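Local atomic coordinates of carbohydrate deacetylase Agd3 (PDB entry 6NWZ), a protein that probably removes N-acetyl groups from the exopolysaccharide galactosaminogalactan, binds zinc, and is required for biofilm formation by the mould Aspergillus fumigatus. Residues I216-D221 and N227-A232; H534-R539 and Q579-L584. One frame throughout, in Å; residues are numbered along the deposited sequence.

Contact 1 of 2, residues I216-D221 and N227-A232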
loop_
_atom_site.group_PDB
_atom_site.type_symbol
_atom_site.label_atom_id
_atom_site.label_comp_id
_atom_site.label_asym_id
_atom_site.label_seq_id
_atom_site.Cartn_x
_atom_site.Cartn_y
_atom_site.Cartn_z
ATOM N N ILE A 216 -24.647 -0.374 3.868
ATOM C CA ILE A 216 -23.827 0.805 4.115
ATOM C C ILE A 216 -23.154 1.186 2.805
ATOM O O ILE A 216 -22.878 0.329 1.960
ATOM C CB ILE A 216 -22.794 0.549 5.242
ATOM C CG1 ILE A 216 -21.958 1.799 5.514
ATOM C CG2 ILE A 216 -21.895 -0.640 4.907
ATOM C CD1 ILE A 216 -21.021 1.649 6.686
ATOM N N GLY A 217 -22.921 2.484 2.622
ATOM C CA GLY A 217 -22.227 2.942 1.433
ATOM C C GLY A 217 -20.741 2.631 1.481
ATOM O O GLY A 217 -20.147 2.461 2.545
ATOM N N PHE A 218 -20.136 2.554 0.298
ATOM C CA PHE A 218 -18.707 2.322 0.150
ATOM C C PHE A 218 -18.033 3.531 -0.491
ATOM O O PHE A 218 -18.619 4.208 -1.341
ATOM C CB PHE A 218 -18.441 1.069 -0.686
ATOM C CG PHE A 218 -18.429 -0.197 0.116
ATOM C CD1 PHE A 218 -19.588 -0.682 0.692
ATOM C CD2 PHE A 218 -17.255 -0.907 0.285
ATOM C CE1 PHE A 218 -19.572 -1.855 1.429
ATOM C CE2 PHE A 218 -17.232 -2.078 1.017
ATOM C CZ PHE A 218 -18.391 -2.553 1.590
ATOM N N ALA A 219 -16.792 3.802 -0.074
ATOM C CA ALA A 219 -16.024 4.930 -0.593
ATOM C C ALA A 219 -14.549 4.615 -0.357
ATOM O O ALA A 219 -13.909 5.127 0.564
ATOM C CB ALA A 219 -16.431 6.247 0.067
ATOM N N THR A 220 -14.010 3.731 -1.198
ATOM C CA THR A 220 -12.618 3.316 -1.067
ATOM C C THR A 220 -11.637 4.453 -1.326
ATOM O O THR A 220 -10.451 4.300 -1.021
ATOM C CB THR A 220 -12.328 2.153 -2.017
ATOM O OG1 THR A 220 -12.498 2.587 -3.375
ATOM C CG2 THR A 220 -13.273 0.987 -1.735
ATOM N N ASP A 221 -12.096 5.583 -1.870
ATOM C CA ASP A 221 -11.186 6.687 -2.160
ATOM C C ASP A 221 -10.721 7.387 -0.886
ATOM O O ASP A 221 -9.564 7.811 -0.797
ATOM C CB ASP A 221 -11.849 7.690 -3.110
ATOM C CG ASP A 221 -13.322 7.910 -2.803
ATOM O OD1 ASP A 221 -14.032 6.921 -2.518
ATOM O OD2 ASP A 221 -13.776 9.071 -2.852
ATOM N N ASN A 227 -12.158 0.238 2.790
ATOM C CA ASN A 227 -11.040 -0.621 2.414
ATOM C C ASN A 227 -10.879 -1.810 3.354
ATOM O O ASN A 227 -10.261 -2.806 2.966
ATOM C CB ASN A 227 -9.742 0.187 2.373
ATOM C CG ASN A 227 -9.641 1.056 1.138
ATOM O OD1 ASN A 227 -9.094 0.639 0.117
ATOM N ND2 ASN A 227 -10.172 2.270 1.222
ATOM N N TYR A 228 -11.410 -1.724 4.575
ATOM C CA TYR A 228 -11.421 -2.871 5.478
ATOM C C TYR A 228 -12.529 -3.849 5.113
ATOM O O TYR A 228 -12.305 -5.063 5.052
ATOM C CB TYR A 228 -11.590 -2.399 6.921
ATOM C CG TYR A 228 -11.804 -3.508 7.934
ATOM C CD1 TYR A 228 -10.786 -4.399 8.238
ATOM C CD2 TYR A 228 -13.015 -3.645 8.609
ATOM C CE1 TYR A 228 -10.965 -5.403 9.170
ATOM C CE2 TYR A 228 -13.204 -4.652 9.547
ATOM C CZ TYR A 228 -12.170 -5.529 9.822
ATOM O OH TYR A 228 -12.326 -6.539 10.751
ATOM N N LEU A 229 -13.734 -3.330 4.870
ATOM C CA LEU A 229 -14.878 -4.193 4.613
ATOM C C LEU A 229 -14.725 -4.966 3.312
ATOM O O LEU A 229 -15.202 -6.102 3.209
ATOM C CB LEU A 229 -16.161 -3.362 4.582
ATOM C CG LEU A 229 -16.536 -2.604 5.857
ATOM C CD1 LEU A 229 -17.815 -1.818 5.640
ATOM C CD2 LEU A 229 -16.690 -3.551 7.040
ATOM N N GLN A 230 -14.058 -4.381 2.314
ATOM C CA GLN A 230 -14.073 -4.966 0.977
ATOM C C GLN A 230 -13.434 -6.347 0.952
ATOM O O GLN A 230 -13.752 -7.160 0.076
ATOM C CB GLN A 230 -13.372 -4.038 -0.009
ATOM C CG GLN A 230 -11.908 -3.815 0.293
ATOM C CD GLN A 230 -11.260 -2.864 -0.689
ATOM O OE1 GLN A 230 -11.869 -2.475 -1.688
ATOM N NE2 GLN A 230 -10.019 -2.479 -0.408
ATOM N N HIS A 231 -12.546 -6.638 1.905
ATOM C CA HIS A 231 -11.906 -7.946 1.945
ATOM C C HIS A 231 -12.882 -9.053 2.317
ATOM O O HIS A 231 -12.620 -10.226 2.026
ATOM C CB HIS A 231 -10.730 -7.913 2.918
ATOM C CG HIS A 231 -9.689 -6.903 2.556
ATOM N ND1 HIS A 231 -8.834 -7.070 1.487
ATOM C CD2 HIS A 231 -9.374 -5.707 3.107
ATOM C CE1 HIS A 231 -8.031 -6.024 1.402
ATOM N NE2 HIS A 231 -8.338 -5.182 2.373
ATOM N N ALA A 232 -14.006 -8.711 2.942
ATOM C CA ALA A 232 -15.014 -9.720 3.232
ATOM C C ALA A 232 -15.733 -10.156 1.961
ATOM O O ALA A 232 -15.810 -11.353 1.661
ATOM C CB ALA A 232 -16.004 -9.188 4.268
#

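Contact 2 of 2, residues H534-R539 and Q579-L584. With ZN (zinc ion), chain I.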
loop_
_atom_site.group_PDB
_atom_site.type_symbol
_atom_site.label_atom_id
_atom_site.label_comp_id
_atom_site.label_asym_id
_atom_site.label_seq_id
_atom_site.Cartn_x
_atom_site.Cartn_y
_atom_site.Cartn_z
ATOM N N HIS A 534 -4.325 3.037 3.190
ATOM C CA HIS A 534 -3.296 2.607 2.248
ATOM C C HIS A 534 -3.037 1.111 2.359
ATOM O O HIS A 534 -3.048 0.390 1.354
ATOM C CB HIS A 534 -2.002 3.386 2.493
ATOM C CG HIS A 534 -2.149 4.867 2.349
ATOM N ND1 HIS A 534 -3.012 5.445 1.443
ATOM C CD2 HIS A 534 -1.542 5.890 2.995
ATOM C CE1 HIS A 534 -2.929 6.760 1.535
ATOM N NE2 HIS A 534 -2.044 7.055 2.470
ATOM N N LEU A 535 -2.803 0.626 3.585
ATOM C CA LEU A 535 -2.402 -0.762 3.778
ATOM C C LEU A 535 -3.548 -1.721 3.480
ATOM O O LEU A 535 -3.348 -2.752 2.825
ATOM C CB LEU A 535 -1.884 -0.962 5.204
ATOM C CG LEU A 535 -0.607 -0.201 5.568
ATOM C CD1 LEU A 535 -0.063 -0.645 6.920
ATOM C CD2 LEU A 535 0.445 -0.369 4.483
ATOM N N LEU A 536 -4.755 -1.409 3.954
ATOM C CA LEU A 536 -5.903 -2.247 3.634
ATOM C C LEU A 536 -6.332 -2.113 2.175
ATOM O O LEU A 536 -7.110 -2.943 1.694
ATOM C CB LEU A 536 -7.067 -1.919 4.575
ATOM C CG LEU A 536 -6.775 -2.231 6.048
ATOM C CD1 LEU A 536 -7.945 -1.885 6.952
ATOM C CD2 LEU A 536 -6.410 -3.695 6.193
ATOM N N GLY A 537 -5.844 -1.099 1.466
ATOM C CA GLY A 537 -6.006 -1.000 0.033
ATOM C C GLY A 537 -4.923 -1.699 -0.756
ATOM O O GLY A 537 -4.890 -1.585 -1.986
ATOM N N LEU A 538 -4.026 -2.414 -0.071
ATOM C CA LEU A 538 -2.950 -3.189 -0.695
ATOM C C LEU A 538 -1.988 -2.301 -1.482
ATOM O O LEU A 538 -1.347 -2.751 -2.436
ATOM C CB LEU A 538 -3.505 -4.307 -1.583
ATOM C CG LEU A 538 -4.466 -5.285 -0.903
ATOM C CD1 LEU A 538 -4.726 -6.496 -1.793
ATOM C CD2 LEU A 538 -3.943 -5.707 0.464
ATOM N N ARG A 539 -1.870 -1.039 -1.083
ATOM C CA ARG A 539 -0.884 -0.143 -1.669
ATOM C C ARG A 539 0.492 -0.482 -1.104
ATOM O O ARG A 539 0.728 -0.338 0.101
ATOM C CB ARG A 539 -1.256 1.311 -1.386
ATOM C CG ARG A 539 -2.631 1.707 -1.917
ATOM C CD ARG A 539 -2.620 1.875 -3.428
ATOM N NE ARG A 539 -1.897 3.081 -3.815
ATOM C CZ ARG A 539 -2.476 4.238 -4.119
ATOM N NH1 ARG A 539 -3.801 4.348 -4.102
ATOM N NH2 ARG A 539 -1.729 5.285 -4.446
ATOM N N GLN A 579 -0.070 -1.756 15.553
ATOM C CA GLN A 579 -1.057 -2.263 16.500
ATOM C C GLN A 579 -2.468 -2.206 15.925
ATOM O O GLN A 579 -3.276 -3.112 16.162
ATOM C CB GLN A 579 -0.971 -1.486 17.812
ATOM C CG GLN A 579 0.339 -1.707 18.553
ATOM C CD GLN A 579 0.386 -0.994 19.885
ATOM O OE1 GLN A 579 -0.623 -0.883 20.581
ATOM N NE2 GLN A 579 1.564 -0.501 20.249
ATOM N N GLU A 580 -2.785 -1.159 15.165
ATOM C CA GLU A 580 -4.112 -1.077 14.567
ATOM C C GLU A 580 -4.285 -2.114 13.466
ATOM O O GLU A 580 -5.339 -2.753 13.364
ATOM C CB GLU A 580 -4.361 0.325 14.020
ATOM C CG GLU A 580 -5.767 0.512 13.479
ATOM C CD GLU A 580 -6.828 0.484 14.566
ATOM O OE1 GLU A 580 -6.480 0.538 15.767
ATOM O OE2 GLU A 580 -8.020 0.413 14.214
ATOM N N PHE A 581 -3.265 -2.284 12.624
ATOM C CA PHE A 581 -3.319 -3.310 11.590
ATOM C C PHE A 581 -3.563 -4.687 12.198
ATOM O O PHE A 581 -4.397 -5.457 11.704
ATOM C CB PHE A 581 -2.019 -3.284 10.785
ATOM C CG PHE A 581 -1.955 -4.291 9.673
ATOM C CD1 PHE A 581 -2.434 -3.981 8.411
ATOM C CD2 PHE A 581 -1.381 -5.538 9.882
ATOM C CE1 PHE A 581 -2.363 -4.906 7.379
ATOM C CE2 PHE A 581 -1.309 -6.467 8.859
ATOM C CZ PHE A 581 -1.800 -6.147 7.605
ATOM N N VAL A 582 -2.860 -5.003 13.288
ATOM C CA VAL A 582 -3.013 -6.310 13.918
ATOM C C VAL A 582 -4.372 -6.428 14.604
ATOM O O VAL A 582 -4.925 -7.529 14.720
ATOM C CB VAL A 582 -1.841 -6.562 14.887
ATOM C CG1 VAL A 582 -2.117 -7.756 15.768
ATOM C CG2 VAL A 582 -0.554 -6.790 14.101
ATOM N N ARG A 583 -4.952 -5.305 15.036
ATOM C CA ARG A 583 -6.275 -5.349 15.649
ATOM C C ARG A 583 -7.363 -5.715 14.643
ATOM O O ARG A 583 -8.382 -6.306 15.022
ATOM C CB ARG A 583 -6.595 -4.005 16.294
ATOM C CG ARG A 583 -7.939 -3.975 16.977
ATOM C CD ARG A 583 -8.237 -2.601 17.526
ATOM N NE ARG A 583 -8.682 -1.663 16.498
ATOM C CZ ARG A 583 -9.952 -1.505 16.139
ATOM N NH1 ARG A 583 -10.904 -2.231 16.715
ATOM N NH2 ARG A 583 -10.273 -0.622 15.204
ATOM N N LEU A 584 -7.167 -5.382 13.365
ATOM C CA LEU A 584 -8.174 -5.590 12.329
ATOM C C LEU A 584 -8.018 -6.908 11.575
ATOM O O LEU A 584 -9.021 -7.575 11.306
ATOM C CB LEU A 584 -8.141 -4.431 11.328
ATOM C CG LEU A 584 -8.382 -3.037 11.910
ATOM C CD1 LEU A 584 -8.214 -1.987 10.834
ATOM C CD2 LEU A 584 -9.761 -2.942 12.546
HETATM ZN ZN ZN I . -1.166 9.016 3.517
#

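Contact 1 of 2, residues I216-D221 and N227-A232
Thr220 and Asn227 meet, with Phe218 and Leu229 alongside them, in a strand-loop-helix connection of the CBM87 region: the chain leaves strand 209-214, runs as an irregular loop through residues 216-221 and folds back onto helix 224-237. The polar half of the contact is one hydrogen bond, from Asn227 ND2 to Thr220 O (3.0 Å). It is nearly straight, with an N-H...O angle of 168°, and the oxygen lies almost in the plane of the Asn227 amide. At the carbonyl the approach is bent instead, the C=O...N angle being 111° with the donor tilted from the carbonyl plane. ND2 also reaches Ser223 O, so one amide nitrogen serves two backbone carbonyls just upstream of it. Asn227 can do this because its CG stands beside its own backbone N (chi1 -76°), which puts the amide close to the start of the helix. The Thr220 side chain has partners of its own: OG1 is hydrogen-bonded to Ser42 OG in helix 34-47, while the CG2 methyl packs on Gln230 OE1 at 3.7 Å, the two side chains running at about a right angle. The apolar half lies earlier in the loop. Phe218 is directed at the helix, and its CZ lies 3.8 Å from Leu229 CB, approached obliquely. Phe119 and Phe214, at the ends of strands 115-119 and 209-214, also meet this ring, so it joins the helix to the strands. Leu229 in turn extends to Leu145 and Phe147 of strand 144-147, and its CD1 is 4.3 Å from Ile216 CG2, a looser contact. Where the aromatic and polar halves join, the Gln230 backbone N sits at the edge of the Phe218 ring, near its plane, 4.1 Å from CE2.

Contact 2 of 2, residues H534-R539 and Q579-L584
A Schellman motif ends helix 520-536 where Leu535 and Leu536 pack on Phe581 and Leu584, in the last turns of helix 569-584. The evidence for the motif is the bond from Arg539 N to His534 O (3.1 Å), the bond from Leu538 N to Leu535 O (3.0 Å), and the positive phi of Leu538, 62°. Across the contact the interaction is wholly apolar. The closest approach is methyl to methyl, Leu536 CD1 to Leu584 CD1 at 3.9 Å, and the two leucines meet at about a right angle. The other branch of Leu536, CD2, lies 4.4 Å from Phe581 CE1. Leu535 CD1 reaches the neighbouring ring atom, Phe581 CD1, at the same distance, so two successive leucines come obliquely at the ring from opposite sides of its plane. Phe581 is presented to them with CG anti to its backbone N (chi1 -179°). Leu536 and Leu584 both touch Tyr228, which carries the packing on to helix 224-237; Leu536 meets Asn227 there as well. The CD2 methyl of Leu584 lies over one face of the Arg583 guanidinium, 3.6 Å above its plane and off its centre. That guanidinium is held side-on by Glu580: NH2 meets OE2 on its syn side at 2.7 Å, and NE bonds to OE1. Arg583 NH2 also bonds to Thr163 O, so the group is fixed from two directions. His534, whose side chain takes no part in the leucine-phenylalanine packing, binds a zinc ion through NE2 (2.4 Å), with Asp530 one turn earlier as the other protein ligand and Trp492 stacked on the imidazole. The parallel neighbours 487-492 and 542-546 are joined through a connection that includes helices 503-513 and 520-536, a beta-alpha-beta crossover in which helix 569-584 packs on the end of 520-536.

How the contacts relate
The centres of the two contacts lie about 13 Å apart, and the contacts come in series: 216-221 and 227-232 first, in the CBM87 region, then 534-539 and 579-584 in the deacetylase region. They share no helix or strand, yet they touch directly. His231 NE2 probably hydrogen-bonds to Leu536 O at 2.6 Å, joining helix 224-237 to the end of helix 520-536. Packing adds to this: Asn227 OD1 is 3.5 Å from Gly537 CA, and Tyr228 OH is equally far from Leu584 O. Helix 224-237 carries one segment of contact 1 and also meets the residues of contact 2, so together they mark an interface between the two regions.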